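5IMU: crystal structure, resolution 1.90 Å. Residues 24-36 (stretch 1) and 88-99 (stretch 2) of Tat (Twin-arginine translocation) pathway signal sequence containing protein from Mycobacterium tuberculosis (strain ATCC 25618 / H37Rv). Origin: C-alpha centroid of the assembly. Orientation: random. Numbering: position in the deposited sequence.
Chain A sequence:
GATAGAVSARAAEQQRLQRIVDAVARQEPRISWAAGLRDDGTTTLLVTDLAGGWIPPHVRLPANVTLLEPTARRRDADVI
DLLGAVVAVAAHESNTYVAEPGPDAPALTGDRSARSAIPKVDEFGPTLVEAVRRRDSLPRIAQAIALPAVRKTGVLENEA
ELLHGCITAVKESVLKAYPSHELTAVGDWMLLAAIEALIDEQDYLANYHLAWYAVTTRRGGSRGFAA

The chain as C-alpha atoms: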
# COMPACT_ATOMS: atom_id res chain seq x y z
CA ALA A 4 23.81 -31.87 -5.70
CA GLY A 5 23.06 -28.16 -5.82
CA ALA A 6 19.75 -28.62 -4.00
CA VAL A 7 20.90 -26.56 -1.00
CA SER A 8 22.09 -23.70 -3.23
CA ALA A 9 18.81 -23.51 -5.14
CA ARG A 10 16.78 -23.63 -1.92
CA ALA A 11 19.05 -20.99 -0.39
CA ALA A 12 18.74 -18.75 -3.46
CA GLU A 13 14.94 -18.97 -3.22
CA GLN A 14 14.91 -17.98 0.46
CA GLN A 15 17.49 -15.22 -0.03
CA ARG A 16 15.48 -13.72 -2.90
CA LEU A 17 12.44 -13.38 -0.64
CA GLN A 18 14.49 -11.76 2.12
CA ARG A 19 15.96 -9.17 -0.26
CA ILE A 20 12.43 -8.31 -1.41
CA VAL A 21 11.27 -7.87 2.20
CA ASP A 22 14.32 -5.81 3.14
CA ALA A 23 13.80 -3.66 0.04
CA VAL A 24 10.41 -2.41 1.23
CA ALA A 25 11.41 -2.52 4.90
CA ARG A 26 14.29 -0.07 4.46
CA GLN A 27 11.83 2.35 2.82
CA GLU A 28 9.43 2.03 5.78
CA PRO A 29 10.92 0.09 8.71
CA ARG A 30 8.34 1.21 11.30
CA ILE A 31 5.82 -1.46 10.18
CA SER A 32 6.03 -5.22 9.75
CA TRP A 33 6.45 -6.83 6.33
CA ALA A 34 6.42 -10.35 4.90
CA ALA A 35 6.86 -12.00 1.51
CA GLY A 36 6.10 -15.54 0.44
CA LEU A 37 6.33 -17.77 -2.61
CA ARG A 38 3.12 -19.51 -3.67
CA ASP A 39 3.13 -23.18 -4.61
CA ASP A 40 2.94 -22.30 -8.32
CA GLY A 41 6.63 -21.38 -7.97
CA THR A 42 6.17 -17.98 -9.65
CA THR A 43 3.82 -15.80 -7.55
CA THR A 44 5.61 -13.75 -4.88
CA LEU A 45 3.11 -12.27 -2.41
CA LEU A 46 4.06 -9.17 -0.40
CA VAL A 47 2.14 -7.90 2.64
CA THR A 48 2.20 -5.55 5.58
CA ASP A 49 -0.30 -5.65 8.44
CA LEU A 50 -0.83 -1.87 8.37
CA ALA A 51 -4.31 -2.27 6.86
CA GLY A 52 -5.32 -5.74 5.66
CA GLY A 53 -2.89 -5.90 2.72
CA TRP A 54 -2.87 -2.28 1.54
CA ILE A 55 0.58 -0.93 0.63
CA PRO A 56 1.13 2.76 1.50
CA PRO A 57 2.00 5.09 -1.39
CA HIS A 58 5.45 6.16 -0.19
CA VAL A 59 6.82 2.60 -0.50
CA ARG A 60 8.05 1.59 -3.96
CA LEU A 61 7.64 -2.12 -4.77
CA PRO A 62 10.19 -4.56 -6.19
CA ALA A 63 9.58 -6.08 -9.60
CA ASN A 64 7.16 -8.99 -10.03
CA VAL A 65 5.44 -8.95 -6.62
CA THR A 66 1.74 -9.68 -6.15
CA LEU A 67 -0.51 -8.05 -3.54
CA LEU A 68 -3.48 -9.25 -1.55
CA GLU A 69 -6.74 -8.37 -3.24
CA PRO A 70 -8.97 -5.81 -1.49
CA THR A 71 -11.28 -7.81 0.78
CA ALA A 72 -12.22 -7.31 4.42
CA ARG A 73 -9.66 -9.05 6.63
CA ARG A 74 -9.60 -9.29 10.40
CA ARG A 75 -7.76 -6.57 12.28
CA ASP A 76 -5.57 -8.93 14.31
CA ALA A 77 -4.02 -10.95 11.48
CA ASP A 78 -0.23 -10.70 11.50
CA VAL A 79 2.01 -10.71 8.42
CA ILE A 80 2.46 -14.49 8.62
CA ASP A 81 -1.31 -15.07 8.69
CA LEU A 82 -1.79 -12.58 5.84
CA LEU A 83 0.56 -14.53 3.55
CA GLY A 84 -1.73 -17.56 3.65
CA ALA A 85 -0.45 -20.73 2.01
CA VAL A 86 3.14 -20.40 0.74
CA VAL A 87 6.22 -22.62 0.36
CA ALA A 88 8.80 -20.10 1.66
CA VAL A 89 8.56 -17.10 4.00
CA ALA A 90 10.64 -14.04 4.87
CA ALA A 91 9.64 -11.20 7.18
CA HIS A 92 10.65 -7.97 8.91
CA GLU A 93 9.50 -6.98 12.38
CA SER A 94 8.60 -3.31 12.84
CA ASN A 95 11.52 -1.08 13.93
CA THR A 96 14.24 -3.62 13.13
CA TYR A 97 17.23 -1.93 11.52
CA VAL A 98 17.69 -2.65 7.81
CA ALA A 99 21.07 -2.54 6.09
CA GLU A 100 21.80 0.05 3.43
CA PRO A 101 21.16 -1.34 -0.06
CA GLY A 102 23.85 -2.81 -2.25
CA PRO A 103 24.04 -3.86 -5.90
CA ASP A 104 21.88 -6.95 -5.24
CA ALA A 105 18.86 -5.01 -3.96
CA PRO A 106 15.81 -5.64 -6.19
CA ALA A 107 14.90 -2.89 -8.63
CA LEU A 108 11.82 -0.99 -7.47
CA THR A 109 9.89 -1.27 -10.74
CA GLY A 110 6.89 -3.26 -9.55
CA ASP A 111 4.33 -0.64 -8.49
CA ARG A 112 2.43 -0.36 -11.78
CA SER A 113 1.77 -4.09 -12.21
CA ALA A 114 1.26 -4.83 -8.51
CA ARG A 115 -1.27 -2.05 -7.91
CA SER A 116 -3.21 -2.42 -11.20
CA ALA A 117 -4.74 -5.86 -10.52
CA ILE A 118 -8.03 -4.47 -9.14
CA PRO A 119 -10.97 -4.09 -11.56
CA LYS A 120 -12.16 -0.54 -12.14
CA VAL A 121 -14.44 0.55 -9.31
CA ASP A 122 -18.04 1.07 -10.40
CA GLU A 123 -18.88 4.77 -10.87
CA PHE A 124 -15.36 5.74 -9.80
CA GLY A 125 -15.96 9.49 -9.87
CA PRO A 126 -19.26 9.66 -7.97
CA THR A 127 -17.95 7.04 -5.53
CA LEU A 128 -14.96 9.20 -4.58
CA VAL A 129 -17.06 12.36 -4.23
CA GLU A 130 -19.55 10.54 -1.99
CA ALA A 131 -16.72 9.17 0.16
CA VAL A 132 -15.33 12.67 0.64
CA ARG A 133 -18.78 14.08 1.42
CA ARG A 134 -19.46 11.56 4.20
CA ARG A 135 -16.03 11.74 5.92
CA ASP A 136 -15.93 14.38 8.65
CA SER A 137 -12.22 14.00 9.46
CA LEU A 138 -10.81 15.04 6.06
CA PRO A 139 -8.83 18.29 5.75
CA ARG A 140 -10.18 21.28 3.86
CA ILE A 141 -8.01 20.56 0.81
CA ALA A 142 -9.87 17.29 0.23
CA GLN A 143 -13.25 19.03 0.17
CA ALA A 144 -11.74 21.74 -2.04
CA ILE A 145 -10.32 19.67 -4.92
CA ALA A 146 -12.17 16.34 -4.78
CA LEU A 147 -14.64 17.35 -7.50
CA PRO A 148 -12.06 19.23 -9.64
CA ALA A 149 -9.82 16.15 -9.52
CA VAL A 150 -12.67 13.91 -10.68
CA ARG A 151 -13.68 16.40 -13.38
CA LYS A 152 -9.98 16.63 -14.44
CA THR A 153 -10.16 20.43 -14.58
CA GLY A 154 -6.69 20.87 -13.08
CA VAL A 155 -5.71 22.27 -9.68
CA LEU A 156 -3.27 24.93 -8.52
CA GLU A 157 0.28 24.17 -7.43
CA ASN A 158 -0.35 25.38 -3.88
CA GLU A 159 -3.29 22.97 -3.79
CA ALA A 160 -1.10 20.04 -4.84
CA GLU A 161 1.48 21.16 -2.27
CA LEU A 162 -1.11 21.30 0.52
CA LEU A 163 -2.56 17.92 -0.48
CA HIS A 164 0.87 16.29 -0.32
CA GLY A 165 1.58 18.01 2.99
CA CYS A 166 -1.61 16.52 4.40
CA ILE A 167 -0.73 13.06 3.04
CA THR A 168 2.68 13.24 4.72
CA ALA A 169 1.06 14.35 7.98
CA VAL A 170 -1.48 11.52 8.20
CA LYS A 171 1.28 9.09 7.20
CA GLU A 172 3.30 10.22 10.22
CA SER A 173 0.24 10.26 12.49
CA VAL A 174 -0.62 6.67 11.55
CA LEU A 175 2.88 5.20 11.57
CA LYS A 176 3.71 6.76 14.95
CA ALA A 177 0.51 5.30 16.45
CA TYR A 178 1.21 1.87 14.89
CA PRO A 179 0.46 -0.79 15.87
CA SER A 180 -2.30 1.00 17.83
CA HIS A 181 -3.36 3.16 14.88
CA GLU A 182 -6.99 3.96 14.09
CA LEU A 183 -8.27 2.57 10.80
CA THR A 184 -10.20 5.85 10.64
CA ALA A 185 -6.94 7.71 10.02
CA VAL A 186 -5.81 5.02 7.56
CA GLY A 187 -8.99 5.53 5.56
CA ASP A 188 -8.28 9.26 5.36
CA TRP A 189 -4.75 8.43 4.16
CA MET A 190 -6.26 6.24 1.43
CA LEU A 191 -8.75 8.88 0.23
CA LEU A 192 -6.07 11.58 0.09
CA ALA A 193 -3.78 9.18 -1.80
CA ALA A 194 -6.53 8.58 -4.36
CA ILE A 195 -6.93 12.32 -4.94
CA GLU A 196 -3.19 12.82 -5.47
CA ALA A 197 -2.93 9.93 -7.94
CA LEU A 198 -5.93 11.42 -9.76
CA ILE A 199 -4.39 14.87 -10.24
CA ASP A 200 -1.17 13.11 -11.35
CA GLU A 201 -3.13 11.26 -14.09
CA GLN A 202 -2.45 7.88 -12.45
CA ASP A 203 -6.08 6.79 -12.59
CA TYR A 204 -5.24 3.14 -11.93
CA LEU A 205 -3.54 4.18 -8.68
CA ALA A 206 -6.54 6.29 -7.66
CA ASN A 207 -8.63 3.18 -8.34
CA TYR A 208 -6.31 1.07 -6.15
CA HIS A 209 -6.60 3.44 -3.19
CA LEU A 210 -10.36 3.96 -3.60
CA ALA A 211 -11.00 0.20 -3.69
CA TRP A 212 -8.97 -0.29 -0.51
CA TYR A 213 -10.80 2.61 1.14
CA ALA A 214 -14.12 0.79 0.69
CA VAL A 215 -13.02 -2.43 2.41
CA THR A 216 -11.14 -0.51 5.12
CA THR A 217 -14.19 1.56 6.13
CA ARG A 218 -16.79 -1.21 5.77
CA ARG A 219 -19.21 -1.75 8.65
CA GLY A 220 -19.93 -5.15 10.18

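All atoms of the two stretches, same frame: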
# COMPACT_ATOMS: atom_id res chain seq x y z
N VAL A 24 11.50 -3.28 0.79
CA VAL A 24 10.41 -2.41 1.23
C VAL A 24 10.61 -1.99 2.68
O VAL A 24 10.22 -0.88 3.06
CB VAL A 24 9.04 -3.09 1.03
CG1 VAL A 24 8.75 -3.27 -0.45
CG2 VAL A 24 8.98 -4.42 1.77
N ALA A 25 11.24 -2.84 3.49
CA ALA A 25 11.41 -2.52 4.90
C ALA A 25 12.33 -1.32 5.09
O ALA A 25 12.08 -0.46 5.94
CB ALA A 25 11.95 -3.73 5.66
N ARG A 26 13.40 -1.22 4.29
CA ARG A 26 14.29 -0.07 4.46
C ARG A 26 13.62 1.23 4.02
O ARG A 26 14.02 2.30 4.49
CB ARG A 26 15.61 -0.28 3.72
CG ARG A 26 15.54 -0.17 2.21
CD ARG A 26 16.95 -0.17 1.63
NE ARG A 26 17.74 -1.29 2.14
CZ ARG A 26 17.83 -2.48 1.55
NH1 ARG A 26 17.18 -2.70 0.41
NH2 ARG A 26 18.56 -3.44 2.09
N GLN A 27 12.61 1.16 3.16
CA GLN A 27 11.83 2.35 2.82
C GLN A 27 10.89 2.75 3.95
O GLN A 27 10.66 3.94 4.18
CB GLN A 27 11.04 2.13 1.53
CG GLN A 27 11.89 1.88 0.30
CD GLN A 27 11.05 1.65 -0.94
OE1 GLN A 27 10.48 2.59 -1.50
NE2 GLN A 27 10.97 0.40 -1.38
N GLU A 28 10.32 1.77 4.65
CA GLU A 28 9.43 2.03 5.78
C GLU A 28 9.63 0.96 6.84
O GLU A 28 8.89 -0.04 6.89
CB GLU A 28 7.97 2.09 5.33
CG GLU A 28 7.04 2.49 6.46
CD GLU A 28 7.55 3.72 7.19
OE1 GLU A 28 7.41 4.83 6.64
OE2 GLU A 28 8.11 3.57 8.30
N PRO A 29 10.61 1.14 7.72
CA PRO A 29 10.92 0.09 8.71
C PRO A 29 10.03 0.09 9.94
O PRO A 29 10.12 -0.83 10.75
CB PRO A 29 12.37 0.41 9.10
CG PRO A 29 12.47 1.90 8.93
CD PRO A 29 11.57 2.25 7.76
N ARG A 30 9.16 1.09 10.10
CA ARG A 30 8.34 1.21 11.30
C ARG A 30 7.15 0.26 11.31
O ARG A 30 6.45 0.20 12.33
CB ARG A 30 7.86 2.65 11.45
CG ARG A 30 8.99 3.66 11.64
CD ARG A 30 8.47 5.09 11.66
NE ARG A 30 8.11 5.57 10.32
CZ ARG A 30 7.62 6.77 10.07
NH1 ARG A 30 7.41 7.63 11.06
NH2 ARG A 30 7.32 7.12 8.82
N ILE A 31 6.92 -0.50 10.24
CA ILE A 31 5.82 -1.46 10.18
C ILE A 31 6.38 -2.81 9.76
O ILE A 31 7.47 -2.92 9.19
CB ILE A 31 4.71 -1.01 9.21
CG1 ILE A 31 5.23 -0.99 7.77
CG2 ILE A 31 4.17 0.36 9.61
CD1 ILE A 31 4.22 -0.43 6.78
N SER A 32 5.60 -3.86 10.04
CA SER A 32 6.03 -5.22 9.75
C SER A 32 5.70 -5.61 8.32
O SER A 32 4.66 -5.22 7.78
CB SER A 32 5.37 -6.21 10.72
OG SER A 32 5.86 -6.01 12.04
N TRP A 33 6.60 -6.38 7.70
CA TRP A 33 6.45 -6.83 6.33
C TRP A 33 6.68 -8.33 6.25
O TRP A 33 7.35 -8.92 7.10
CB TRP A 33 7.45 -6.14 5.39
CG TRP A 33 7.34 -4.65 5.29
CD1 TRP A 33 7.99 -3.73 6.06
CD2 TRP A 33 6.55 -3.90 4.35
NE1 TRP A 33 7.65 -2.45 5.67
CE2 TRP A 33 6.77 -2.54 4.62
CE3 TRP A 33 5.69 -4.26 3.31
CZ2 TRP A 33 6.15 -1.53 3.89
CZ3 TRP A 33 5.07 -3.25 2.59
CH2 TRP A 33 5.30 -1.90 2.88
N ALA A 34 6.14 -8.95 5.20
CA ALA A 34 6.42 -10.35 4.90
C ALA A 34 6.23 -10.60 3.42
O ALA A 34 5.41 -9.95 2.76
CB ALA A 34 5.53 -11.30 5.71
N ALA A 35 7.00 -11.55 2.89
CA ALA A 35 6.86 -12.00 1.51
C ALA A 35 6.94 -13.52 1.46
O ALA A 35 7.68 -14.14 2.22
CB ALA A 35 7.93 -11.39 0.60
N GLY A 36 6.17 -14.10 0.56
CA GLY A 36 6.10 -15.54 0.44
C GLY A 36 5.94 -15.97 -1.00
O GLY A 36 5.40 -15.24 -1.83
N ALA A 88 7.63 -20.73 1.06
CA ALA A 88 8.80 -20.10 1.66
C ALA A 88 8.38 -18.73 2.17
O ALA A 88 7.54 -18.07 1.56
CB ALA A 88 9.97 -19.98 0.68
N VAL A 89 8.97 -18.32 3.30
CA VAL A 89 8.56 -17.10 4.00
C VAL A 89 9.79 -16.31 4.41
O VAL A 89 10.79 -16.88 4.86
CB VAL A 89 7.71 -17.42 5.25
CG1 VAL A 89 7.27 -16.13 5.94
CG2 VAL A 89 6.51 -18.26 4.89
N ALA A 90 9.71 -14.98 4.26
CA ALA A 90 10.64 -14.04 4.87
C ALA A 90 9.84 -12.88 5.46
O ALA A 90 8.74 -12.58 4.98
CB ALA A 90 11.67 -13.51 3.87
N ALA A 91 10.38 -12.24 6.49
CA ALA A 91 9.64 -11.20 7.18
C ALA A 91 10.58 -10.16 7.77
O ALA A 91 11.80 -10.34 7.82
CB ALA A 91 8.74 -11.79 8.28
N HIS A 92 9.98 -9.06 8.22
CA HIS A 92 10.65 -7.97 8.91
C HIS A 92 9.74 -7.50 10.03
O HIS A 92 8.57 -7.20 9.79
CB HIS A 92 10.95 -6.81 7.94
CG HIS A 92 11.23 -5.50 8.62
ND1 HIS A 92 12.50 -5.11 8.99
CD2 HIS A 92 10.41 -4.48 8.97
CE1 HIS A 92 12.45 -3.92 9.55
NE2 HIS A 92 11.20 -3.51 9.55
N GLU A 93 10.26 -7.48 11.25
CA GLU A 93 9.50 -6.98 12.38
C GLU A 93 9.68 -5.47 12.48
O GLU A 93 10.79 -4.95 12.28
CB GLU A 93 9.93 -7.65 13.69
CG GLU A 93 9.09 -7.26 14.91
CD GLU A 93 7.65 -7.74 14.83
OE1 GLU A 93 7.35 -8.63 14.00
OE2 GLU A 93 6.81 -7.22 15.60
N SER A 94 8.59 -4.77 12.79
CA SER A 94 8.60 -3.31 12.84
C SER A 94 9.72 -2.80 13.75
O SER A 94 9.92 -3.31 14.85
CB SER A 94 7.25 -2.80 13.33
OG SER A 94 6.96 -3.28 14.63
N ASN A 95 10.45 -1.81 13.25
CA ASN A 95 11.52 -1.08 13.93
C ASN A 95 12.84 -1.84 13.99
O ASN A 95 13.78 -1.38 14.65
CB ASN A 95 11.10 -0.65 15.34
CG ASN A 95 9.92 0.31 15.33
OD1 ASN A 95 9.91 1.27 14.56
ND2 ASN A 95 8.93 0.05 16.18
N THR A 96 12.94 -2.99 13.33
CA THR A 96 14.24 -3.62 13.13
C THR A 96 15.06 -2.79 12.15
O THR A 96 14.54 -2.25 11.17
CB THR A 96 14.07 -5.05 12.59
OG1 THR A 96 13.38 -5.84 13.57
CG2 THR A 96 15.42 -5.69 12.28
N TYR A 97 16.36 -2.66 12.42
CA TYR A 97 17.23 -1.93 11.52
C TYR A 97 17.49 -2.73 10.25
O TYR A 97 17.68 -3.95 10.29
CB TYR A 97 18.56 -1.59 12.19
CG TYR A 97 19.52 -0.88 11.27
CD1 TYR A 97 19.22 0.38 10.75
CD2 TYR A 97 20.73 -1.46 10.90
CE1 TYR A 97 20.10 1.03 9.90
CE2 TYR A 97 21.61 -0.82 10.05
CZ TYR A 97 21.29 0.43 9.55
OH TYR A 97 22.17 1.07 8.71
N VAL A 98 17.48 -2.04 9.11
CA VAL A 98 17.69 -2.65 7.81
C VAL A 98 18.96 -2.08 7.21
O VAL A 98 19.17 -0.86 7.22
CB VAL A 98 16.49 -2.41 6.87
CG1 VAL A 98 16.64 -3.23 5.60
CG2 VAL A 98 15.18 -2.75 7.58
N ALA A 99 19.80 -2.96 6.67
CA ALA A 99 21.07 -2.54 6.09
C ALA A 99 20.84 -1.64 4.88
O ALA A 99 19.83 -1.74 4.18
CB ALA A 99 21.90 -3.75 5.69
O HOH W 1 6.58 1.11 14.81
O HOH W 2 4.16 -5.45 14.24

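Strands 33-36 and 88-92 run antiparallel (168° between their directions), and the loops beyond them carry the contact on to Ala25 and Arg26. Two reciprocal pairs of backbone hydrogen bonds close the ladder: Trp33 N to His92 O (3.0 Å) with His92 N to Trp33 O (2.9 Å), and Ala35 N to Ala90 O (2.9 Å) with Ala90 N to Ala35 O (3.0 Å). Between them Ala34 faces Ala91 in a non-hydrogen-bonded pair, with Ala34 CA 4.0 Å from Ala91 CA and Ala34 CB 4.1 Å from Ala91 CB.

Past the strands, Pro29 O accepts twice, from Asn95 N (2.7 Å) and from His92 NE2 (3.1 Å, nearly linear). The His92 ring donates through NE2 at its edge, and Ala25 CB lies over one face, 3.6 Å from the ring centroid. Ser32 OG accepts from Ser94 N (3.1 Å), satisfying a loop amide with a side chain. A water bridges the turns, donating to Arg30 O (2.6 Å) and accepting from Asn95 ND2 (2.9 Å).

At the far end Arg26 NE and NH2 both donate to Ala99 O (3.0 Å each), while Val98 CG2 packs on Ala25 CB (3.9 Å). Within stretch 1, Glu28 serves as acceptor twice over: its OE2 takes Arg30 NE (2.8 Å) in a salt bridge, and its carbonyl O accepts from Trp33 NE1 (3.0 Å).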